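ADP-ribose pyrophosphatase (Streptococcus suis, PDB 3O8S) hydrolyses ADP-ribose at its pyrophosphate linkage, as a member of the Nudix hydrolase family. Local coordinates at the interface of chains A and B. Sequence-based numbering; all coordinates share one arbitrary frame. Chains: chain A/B, ADP-ribose pyrophosphatase.

The interface of chains A and B. Residues chain A 104-108; chain B 69, 132, 135, 206.
A:Ser105 and B:Asp206 touch where the C-terminal carboxylate of chain B meets the first turn of helix 106-118 in chain A, a worked example of a chain end bound at a helix N-terminus. Turned between its own backbone N and carbonyl carbon (chi1 75°), OG of A:Ser105 accepts from the backbone N of A:Asp108, one turn on, at 3.2 Å, the usual N-cap bond. The same rotation lets OG donate to the terminal oxygen OXT of B:Asp206 at 2.6 Å, serving helix and partner together. The other terminal oxygen, O of B:Asp206, takes the backbone N-H of A:Lys107 at 3.2 Å, with the donor standing above the carboxylate plane. The positive end of the helix dipole may favour a charged C-terminus here. B:Lys135, extended beyond CG, comes tip to tip with A:Asp108: its NZ forms a salt bridge with OD2 at 3.0 Å, reaching that oxygen from above the carboxylate plane. NZ also donates to OXT of B:Asp206 and to OG of A:Ser105, tying the three oxygens together. On the side of A:Ser105 CB turned away from OG, CB of B:Asp132 packs at 3.8 Å. This patch has a twin across the two-fold axis of the deposited dimer, although the structure alone does not prove the dimer biological. Within chain B, the side chain of B:Asp206 is steadied through OD1, whose syn lone pair receives the backbone N-H of B:Asp132 at 3.0 Å.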
# COMPACT_ATOMS: atom_id res chain seq x y z
N GLN A 104 12.52 4.44 7.11
CA GLN A 104 11.26 5.09 7.45
C GLN A 104 10.07 4.38 6.87
O GLN A 104 10.16 3.78 5.79
CB GLN A 104 11.27 6.56 7.02
CG GLN A 104 12.04 7.43 8.01
CD GLN A 104 12.15 8.85 7.54
OE1 GLN A 104 11.31 9.70 7.85
NE2 GLN A 104 13.23 9.15 6.83
N SER A 105 8.94 4.46 7.58
CA SER A 105 7.65 3.93 7.17
C SER A 105 7.04 4.83 6.09
O SER A 105 7.49 5.97 5.93
CB SER A 105 6.71 3.85 8.38
OG SER A 105 6.22 5.13 8.74
N VAL A 106 6.01 4.35 5.39
CA VAL A 106 5.31 5.07 4.31
C VAL A 106 4.79 6.42 4.83
O VAL A 106 5.05 7.44 4.20
CB VAL A 106 4.15 4.20 3.73
CG1 VAL A 106 3.17 5.04 2.91
CG2 VAL A 106 4.70 3.06 2.89
N LYS A 107 4.09 6.42 5.97
CA LYS A 107 3.52 7.60 6.61
C LYS A 107 4.60 8.59 7.01
O LYS A 107 4.49 9.75 6.62
CB LYS A 107 2.68 7.18 7.83
CG LYS A 107 2.05 8.28 8.65
CD LYS A 107 1.09 7.73 9.70
CE LYS A 107 -0.29 7.42 9.14
NZ LYS A 107 -1.26 6.99 10.19
N ASP A 108 5.66 8.15 7.75
CA ASP A 108 6.72 9.05 8.20
C ASP A 108 7.43 9.68 7.00
O ASP A 108 7.74 10.88 7.03
CB ASP A 108 7.74 8.32 9.11
CG ASP A 108 7.18 7.86 10.45
OD1 ASP A 108 6.20 8.48 10.93
OD2 ASP A 108 7.71 6.88 11.01
N PRO B 69 12.37 0.43 1.34
CA PRO B 69 12.10 -0.79 2.12
C PRO B 69 11.61 -1.95 1.25
O PRO B 69 10.87 -1.72 0.27
CB PRO B 69 10.99 -0.36 3.09
CG PRO B 69 10.94 1.13 3.02
CD PRO B 69 11.38 1.48 1.64
N ASP B 132 4.49 -1.12 8.46
CA ASP B 132 5.90 -1.19 8.70
C ASP B 132 6.18 -2.35 9.66
O ASP B 132 5.68 -2.34 10.79
CB ASP B 132 6.37 0.16 9.26
CG ASP B 132 7.83 0.20 9.59
OD1 ASP B 132 8.65 0.19 8.65
OD2 ASP B 132 8.15 0.22 10.78
N LYS B 135 7.37 -1.65 13.27
CA LYS B 135 6.35 -1.12 14.18
C LYS B 135 5.27 -2.14 14.56
O LYS B 135 4.57 -1.92 15.55
CB LYS B 135 5.66 0.10 13.53
CG LYS B 135 6.51 1.36 13.45
CD LYS B 135 5.71 2.49 12.82
CE LYS B 135 6.55 3.67 12.43
NZ LYS B 135 5.70 4.80 11.97
N ASP B 206 0.96 2.92 8.60
CA ASP B 206 1.72 3.66 9.63
C ASP B 206 3.09 4.10 9.11
O ASP B 206 3.35 3.92 7.90
CB ASP B 206 1.86 2.83 10.93
CG ASP B 206 2.45 1.43 10.81
OD1 ASP B 206 3.03 1.11 9.74
OD2 ASP B 206 2.34 0.67 11.78
OXT ASP B 206 3.87 4.70 9.89